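Local atomic coordinates of ribonuclease P protein component 3 (Thermococcus kodakarensis KOD1, PDB entry 3WYZ), a protein that probably serves as a protein subunit of ribonuclease P, the RNA-based enzyme that removes the 5' leader from precursor tRNAs. Residues A130-L141 and V166-S177. Residues are numbered along the deposited sequence; the frame is centred on the assembly and turned at random.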
ATOM      1  N   ALA A 130      -2.821 -13.648  -5.155  1.00 41.71           N
ATOM      2  CA  ALA A 130      -2.900 -12.201  -5.372  1.00 40.48           C
ATOM      3  C   ALA A 130      -3.178 -11.842  -6.839  1.00 39.77           C
ATOM      4  O   ALA A 130      -3.922 -10.902  -7.133  1.00 39.54           O
ATOM      5  CB  ALA A 130      -1.622 -11.526  -4.900  1.00 43.33           C
ATOM      6  N   ALA A 131      -2.575 -12.592  -7.754  1.00 40.61           N
ATOM      7  CA  ALA A 131      -2.776 -12.363  -9.181  1.00 40.67           C
ATOM      8  C   ALA A 131      -4.198 -12.772  -9.601  1.00 42.89           C
ATOM      9  O   ALA A 131      -4.874 -12.033 -10.320  1.00 42.38           O
ATOM     10  CB  ALA A 131      -1.740 -13.129  -9.985  1.00 41.28           C
ATOM     11  N   ARG A 132      -4.654 -13.928  -9.124  1.00 43.98           N
ATOM     12  CA  ARG A 132      -6.000 -14.417  -9.444  1.00 45.13           C
ATOM     13  C   ARG A 132      -7.099 -13.621  -8.747  1.00 48.85           C
ATOM     14  O   ARG A 132      -8.229 -13.613  -9.224  1.00 50.66           O
ATOM     15  CB  ARG A 132      -6.154 -15.898  -9.085  1.00 45.01           C
ATOM     16  CG  ARG A 132      -5.107 -16.830  -9.684  1.00 44.59           C
ATOM     17  CD  ARG A 132      -4.927 -16.632 -11.178  1.00 44.75           C
ATOM     18  NE  ARG A 132      -6.147 -16.921 -11.938  1.00 45.18           N
ATOM     19  CZ  ARG A 132      -6.213 -16.888 -13.267  1.00 45.06           C
ATOM     20  NH1 ARG A 132      -5.138 -16.571 -13.982  1.00 43.59           N
ATOM     21  NH2 ARG A 132      -7.354 -17.171 -13.889  1.00 45.92           N
ATOM     22  N   ARG A 133      -6.776 -12.971  -7.624  1.00 50.47           N
ATOM     23  CA  ARG A 133      -7.736 -12.109  -6.921  1.00 52.05           C
ATOM     24  C   ARG A 133      -7.562 -10.626  -7.276  1.00 50.04           C
ATOM     25  O   ARG A 133      -8.338  -9.789  -6.820  1.00 49.97           O
ATOM     26  CB  ARG A 133      -7.601 -12.268  -5.405  1.00 55.27           C
ATOM     27  CG  ARG A 133      -7.819 -13.673  -4.866  1.00 60.45           C
ATOM     28  CD  ARG A 133      -9.265 -14.125  -4.898  1.00 64.29           C
ATOM     29  NE  ARG A 133      -9.517 -15.163  -3.893  1.00 71.84           N
ATOM     30  CZ  ARG A 133      -9.067 -16.423  -3.940  1.00 73.20           C
ATOM     31  NH1 ARG A 133      -8.316 -16.854  -4.948  1.00 73.48           N
ATOM     32  NH2 ARG A 133      -9.370 -17.268  -2.956  1.00 72.08           N
ATOM     33  N   GLY A 134      -6.539 -10.297  -8.063  1.00 48.31           N
ATOM     34  CA  GLY A 134      -6.269  -8.911  -8.450  1.00 44.96           C
ATOM     35  C   GLY A 134      -5.839  -7.990  -7.317  1.00 43.11           C
ATOM     36  O   GLY A 134      -6.047  -6.781  -7.393  1.00 42.95           O
ATOM     37  N   VAL A 135      -5.229  -8.553  -6.272  1.00 43.00           N
ATOM     38  CA  VAL A 135      -4.822  -7.784  -5.093  1.00 41.27           C
ATOM     39  C   VAL A 135      -3.421  -7.204  -5.292  1.00 42.36           C
ATOM     40  O   VAL A 135      -2.475  -7.947  -5.535  1.00 45.27           O
ATOM     41  CB  VAL A 135      -4.835  -8.662  -3.828  1.00 41.77           C
ATOM     42  CG1 VAL A 135      -4.387  -7.861  -2.607  1.00 42.90           C
ATOM     43  CG2 VAL A 135      -6.227  -9.241  -3.599  1.00 42.85           C
ATOM     44  N   ALA A 136      -3.297  -5.881  -5.182  1.00 40.63           N
ATOM     45  CA  ALA A 136      -2.022  -5.199  -5.393  1.00 41.23           C
ATOM     46  C   ALA A 136      -1.102  -5.331  -4.188  1.00 42.21           C
ATOM     47  O   ALA A 136      -1.555  -5.458  -3.050  1.00 41.50           O
ATOM     48  CB  ALA A 136      -2.251  -3.728  -5.705  1.00 40.80           C
ATOM     49  N   ILE A 137       0.200  -5.294  -4.446  1.00 43.95           N
ATOM     50  CA  ILE A 137       1.196  -5.252  -3.375  1.00 43.04           C
ATOM     51  C   ILE A 137       1.755  -3.847  -3.250  1.00 41.03           C
ATOM     52  O   ILE A 137       2.258  -3.300  -4.225  1.00 40.27           O
ATOM     53  CB  ILE A 137       2.349  -6.240  -3.623  1.00 41.79           C
ATOM     54  CG1 ILE A 137       1.810  -7.669  -3.724  1.00 43.52           C
ATOM     55  CG2 ILE A 137       3.390  -6.157  -2.508  1.00 41.80           C
ATOM     56  CD1 ILE A 137       1.184  -8.206  -2.447  1.00 43.17           C
ATOM     57  N   GLY A 138       1.673  -3.291  -2.040  1.00 41.34           N
ATOM     58  CA  GLY A 138       2.225  -1.979  -1.732  1.00 42.35           C
ATOM     59  C   GLY A 138       3.640  -2.036  -1.184  1.00 42.87           C
ATOM     60  O   GLY A 138       3.871  -2.549  -0.092  1.00 44.77           O
ATOM     61  N   PHE A 139       4.584  -1.494  -1.945  1.00 42.41           N
ATOM     62  CA  PHE A 139       5.974  -1.396  -1.517  1.00 42.51           C
ATOM     63  C   PHE A 139       6.206  -0.070  -0.813  1.00 43.91           C
ATOM     64  O   PHE A 139       6.462   0.948  -1.465  1.00 43.90           O
ATOM     65  CB  PHE A 139       6.919  -1.516  -2.720  1.00 42.30           C
ATOM     66  CG  PHE A 139       6.958  -2.886  -3.318  1.00 39.85           C
ATOM     67  CD1 PHE A 139       6.065  -3.244  -4.302  1.00 40.56           C
ATOM     68  CD2 PHE A 139       7.891  -3.813  -2.894  1.00 40.06           C
ATOM     69  CE1 PHE A 139       6.095  -4.509  -4.856  1.00 42.05           C
ATOM     70  CE2 PHE A 139       7.930  -5.081  -3.439  1.00 40.26           C
ATOM     71  CZ  PHE A 139       7.032  -5.430  -4.423  1.00 40.89           C
ATOM     72  N   SER A 140       6.111  -0.088   0.519  1.00 44.72           N
ATOM     73  CA  SER A 140       6.242   1.124   1.325  1.00 44.39           C
ATOM     74  C   SER A 140       7.709   1.473   1.529  1.00 43.10           C
ATOM     75  O   SER A 140       8.520   0.608   1.823  1.00 43.99           O
ATOM     76  CB  SER A 140       5.553   0.950   2.684  1.00 46.81           C
ATOM     77  OG  SER A 140       6.267   0.037   3.508  1.00 53.34           O
ATOM     78  N   LEU A 141       8.037   2.750   1.379  1.00 42.85           N
ATOM     79  CA  LEU A 141       9.375   3.252   1.672  1.00 42.78           C
ATOM     80  C   LEU A 141       9.575   3.526   3.173  1.00 44.91           C
ATOM     81  O   LEU A 141      10.710   3.595   3.639  1.00 44.95           O
ATOM     82  CB  LEU A 141       9.629   4.521   0.857  1.00 43.23           C
ATOM     83  CG  LEU A 141      10.926   5.304   1.063  1.00 46.22           C
ATOM     84  CD1 LEU A 141      12.177   4.454   0.867  1.00 47.80           C
ATOM     85  CD2 LEU A 141      10.947   6.497   0.125  1.00 47.28           C
ATOM     86  N   VAL A 166       6.116 -11.062  -7.304  1.00 40.24           N
ATOM     87  CA  VAL A 166       5.152 -10.142  -7.906  1.00 40.43           C
ATOM     88  C   VAL A 166       5.321 -10.075  -9.426  1.00 41.31           C
ATOM     89  O   VAL A 166       4.341 -10.140 -10.174  1.00 40.59           O
ATOM     90  CB  VAL A 166       5.303  -8.718  -7.306  1.00 40.54           C
ATOM     91  CG1 VAL A 166       4.696  -7.656  -8.206  1.00 40.54           C
ATOM     92  CG2 VAL A 166       4.684  -8.644  -5.912  1.00 39.28           C
ATOM     93  N   LYS A 167       6.563  -9.940  -9.871  1.00 41.19           N
ATOM     94  CA  LYS A 167       6.862  -9.825 -11.288  1.00 44.49           C
ATOM     95  C   LYS A 167       6.531 -11.107 -12.056  1.00 44.53           C
ATOM     96  O   LYS A 167       5.955 -11.048 -13.151  1.00 41.82           O
ATOM     97  CB  LYS A 167       8.328  -9.447 -11.485  1.00 46.51           C
ATOM     98  CG  LYS A 167       8.675  -9.007 -12.898  1.00 49.62           C
ATOM     99  CD  LYS A 167       9.650  -9.966 -13.553  1.00 54.53           C
ATOM    100  CE  LYS A 167      10.316  -9.345 -14.773  1.00 57.62           C
ATOM    101  NZ  LYS A 167      11.623 -10.000 -15.072  1.00 60.47           N
ATOM    102  N   LYS A 168       6.883 -12.256 -11.473  1.00 43.56           N
ATOM    103  CA  LYS A 168       6.654 -13.550 -12.110  1.00 44.86           C
ATOM    104  C   LYS A 168       5.166 -13.876 -12.226  1.00 44.94           C
ATOM    105  O   LYS A 168       4.708 -14.344 -13.261  1.00 43.59           O
ATOM    106  CB  LYS A 168       7.358 -14.666 -11.333  1.00 49.16           C
ATOM    107  CG  LYS A 168       7.492 -15.967 -12.115  1.00 51.09           C
ATOM    108  CD  LYS A 168       8.042 -17.089 -11.258  1.00 54.38           C
ATOM    109  CE  LYS A 168       9.531 -16.929 -10.981  1.00 57.19           C
ATOM    110  NZ  LYS A 168       9.920 -17.594  -9.703  1.00 59.49           N
ATOM    111  N   TYR A 169       4.416 -13.620 -11.158  1.00 45.05           N
ATOM    112  CA  TYR A 169       2.986 -13.915 -11.131  1.00 45.56           C
ATOM    113  C   TYR A 169       2.120 -12.775 -11.681  1.00 45.28           C
ATOM    114  O   TYR A 169       0.897 -12.860 -11.662  1.00 43.65           O
ATOM    115  CB  TYR A 169       2.562 -14.278  -9.706  1.00 45.75           C
ATOM    116  CG  TYR A 169       2.978 -15.673  -9.314  1.00 47.28           C
ATOM    117  CD1 TYR A 169       4.222 -15.917  -8.742  1.00 47.90           C
ATOM    118  CD2 TYR A 169       2.133 -16.759  -9.537  1.00 48.47           C
ATOM    119  CE1 TYR A 169       4.610 -17.198  -8.393  1.00 47.30           C
ATOM    120  CE2 TYR A 169       2.517 -18.044  -9.194  1.00 47.59           C
ATOM    121  CZ  TYR A 169       3.751 -18.256  -8.621  1.00 46.56           C
ATOM    122  OH  TYR A 169       4.128 -19.526  -8.274  1.00 48.48           O
ATOM    123  N   ARG A 170       2.752 -11.709 -12.165  1.00 46.55           N
ATOM    124  CA  ARG A 170       2.041 -10.569 -12.744  1.00 46.63           C
ATOM    125  C   ARG A 170       1.021  -9.995 -11.761  1.00 43.70           C
ATOM    126  O   ARG A 170      -0.132  -9.766 -12.108  1.00 43.66           O
ATOM    127  CB  ARG A 170       1.390 -10.959 -14.081  1.00 51.72           C
ATOM    128  CG  ARG A 170       2.334 -11.672 -15.041  1.00 55.82           C
ATOM    129  CD  ARG A 170       1.959 -11.451 -16.499  1.00 62.05           C
ATOM    130  NE  ARG A 170       2.295 -10.099 -16.963  1.00 67.89           N
ATOM    131  CZ  ARG A 170       2.168  -9.663 -18.222  1.00 71.87           C
ATOM    132  NH1 ARG A 170       1.711 -10.465 -19.185  1.00 72.79           N
ATOM    133  NH2 ARG A 170       2.507  -8.410 -18.525  1.00 71.34           N
ATOM    134  N   VAL A 171       1.461  -9.774 -10.525  1.00 40.82           N
ATOM    135  CA  VAL A 171       0.595  -9.226  -9.483  1.00 38.70           C
ATOM    136  C   VAL A 171       0.651  -7.707  -9.599  1.00 40.33           C
ATOM    137  O   VAL A 171       1.728  -7.157  -9.824  1.00 40.62           O
ATOM    138  CB  VAL A 171       1.056  -9.633  -8.065  1.00 37.95           C
ATOM    139  CG1 VAL A 171       0.079  -9.114  -7.012  1.00 38.79           C
ATOM    140  CG2 VAL A 171       1.194 -11.141  -7.949  1.00 38.61           C
ATOM    141  N   PRO A 172      -0.498  -7.021  -9.466  1.00 39.84           N
ATOM    142  CA  PRO A 172      -0.428  -5.558  -9.471  1.00 40.89           C
ATOM    143  C   PRO A 172       0.403  -5.047  -8.300  1.00 41.68           C
ATOM    144  O   PRO A 172       0.492  -5.718  -7.272  1.00 43.44           O
ATOM    145  CB  PRO A 172      -1.893  -5.126  -9.322  1.00 40.72           C
ATOM    146  CG  PRO A 172      -2.702  -6.315  -9.749  1.00 41.64           C
ATOM    147  CD  PRO A 172      -1.886  -7.515  -9.369  1.00 40.16           C
ATOM    148  N   ARG A 173       1.011  -3.874  -8.454  1.00 41.44           N
ATOM    149  CA  ARG A 173       1.835  -3.303  -7.394  1.00 42.24           C
ATOM    150  C   ARG A 173       2.003  -1.805  -7.547  1.00 41.77           C
ATOM    151  O   ARG A 173       1.757  -1.244  -8.606  1.00 41.54           O
ATOM    152  CB  ARG A 173       3.212  -3.968  -7.348  1.00 43.91           C
ATOM    153  CG  ARG A 173       4.075  -3.744  -8.587  1.00 46.61           C
ATOM    154  CD  ARG A 173       3.611  -4.619  -9.743  1.00 47.74           C
ATOM    155  NE  ARG A 173       4.485  -4.530 -10.898  1.00 52.30           N
ATOM    156  CZ  ARG A 173       4.460  -5.367 -11.933  1.00 53.68           C
ATOM    157  NH1 ARG A 173       3.591  -6.384 -11.980  1.00 52.42           N
ATOM    158  NH2 ARG A 173       5.318  -5.181 -12.930  1.00 54.64           N
ATOM    159  N   PHE A 174       2.424  -1.169  -6.465  1.00 40.67           N
ATOM    160  CA  PHE A 174       2.792   0.233  -6.498  1.00 41.95           C
ATOM    161  C   PHE A 174       3.850   0.530  -5.447  1.00 42.09           C
ATOM    162  O   PHE A 174       3.957  -0.189  -4.450  1.00 40.59           O
ATOM    163  CB  PHE A 174       1.562   1.120  -6.291  1.00 43.09           C
ATOM    164  CG  PHE A 174       0.777   0.807  -5.047  1.00 43.50           C
ATOM    165  CD1 PHE A 174       1.102   1.395  -3.836  1.00 44.83           C
ATOM    166  CD2 PHE A 174      -0.312  -0.046  -5.098  1.00 45.57           C
ATOM    167  CE1 PHE A 174       0.371   1.120  -2.695  1.00 43.94           C
ATOM    168  CE2 PHE A 174      -1.050  -0.322  -3.961  1.00 44.37           C
ATOM    169  CZ  PHE A 174      -0.703   0.256  -2.758  1.00 43.87           C
ATOM    170  N   ILE A 175       4.638   1.574  -5.698  1.00 41.74           N
ATOM    171  CA  ILE A 175       5.582   2.086  -4.719  1.00 43.40           C
ATOM    172  C   ILE A 175       4.914   3.250  -4.000  1.00 42.25           C
ATOM    173  O   ILE A 175       4.261   4.079  -4.636  1.00 40.44           O
ATOM    174  CB  ILE A 175       6.889   2.600  -5.361  1.00 43.71           C
ATOM    175  CG1 ILE A 175       7.508   1.555  -6.303  1.00 44.69           C
ATOM    176  CG2 ILE A 175       7.878   3.026  -4.283  1.00 43.80           C
ATOM    177  CD1 ILE A 175       7.833   0.227  -5.663  1.00 46.84           C
ATOM    178  N   THR A 176       5.098   3.322  -2.683  1.00 41.39           N
ATOM    179  CA  THR A 176       4.547   4.417  -1.899  1.00 40.94           C
ATOM    180  C   THR A 176       5.417   4.770  -0.698  1.00 41.46           C
ATOM    181  O   THR A 176       6.171   3.944  -0.204  1.00 42.30           O
ATOM    182  CB  THR A 176       3.107   4.115  -1.435  1.00 41.83           C
ATOM    183  OG1 THR A 176       2.610   5.222  -0.678  1.00 42.17           O
ATOM    184  CG2 THR A 176       3.044   2.840  -0.589  1.00 40.99           C
ATOM    185  N   SER A 177       5.312   6.016  -0.249  1.00 41.92           N
ATOM    186  CA  SER A 177       6.024   6.470   0.936  1.00 42.60           C
ATOM    187  C   SER A 177       5.394   5.922   2.211  1.00 41.66           C
ATOM    188  O   SER A 177       6.107   5.623   3.172  1.00 41.13           O
ATOM    189  CB  SER A 177       6.054   8.004   0.998  1.00 44.10           C
ATOM    190  OG  SER A 177       4.757   8.540   1.236  1.00 46.63           O
TER
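Strands 136-140 and 173-176 pair in parallel in the TIM barrel-like sheet, joined by a beta-alpha-beta crossover through helix 149-168. Five backbone hydrogen bonds hold the register, from Ile137 N to Pro172 O (2.9 Å) through Phe139 N to Phe174 O, nearly straight at 170°, to Leu141 N on Thr176 O (2.7 Å). On the face bearing Ile137, Phe139 and Ile175, the Phe139 ring has CG anti to its carbonyl carbon (chi1 -70°), which sets its edge against Arg173 CB, 3.8 Å from CE1. Ile175 CD1 packs on Phe139 CB at 3.5 Å, and Val166 CG2 reaches Ile137 CG1. Without the ring, as with an alanine here, Arg173 CB would probably lose its packing partner and a gap open beside Ile175 CD1. Arg173 bends back at chi2; Val171 O, hydrogen-bonded to NH1 (3.0 Å), lies in the guanidinium plane, while NH1 sits above the carbonyl plane. On the other face, Phe174 CG stands between backbone N and carbonyl carbon (chi1 54°), laying one ring face over Gly138 CA, a CH-pi contact 4.0 Å from the centroid. Gly134 and Arg170, both with positive phi, end their helices in Schellman motifs; Val171 CG1 packs on Ala130 CB (3.6 Å). Strand 109-111 flanks 136-140 on its far side, helix 188-198 packs on Ile175 and Leu141, helix 211-217 touches Ala136 and Pro172, and strand 14-18 lies by Phe174, Glu15 hydrogen-bonded to Thr176 OG1 and Ser177 OG.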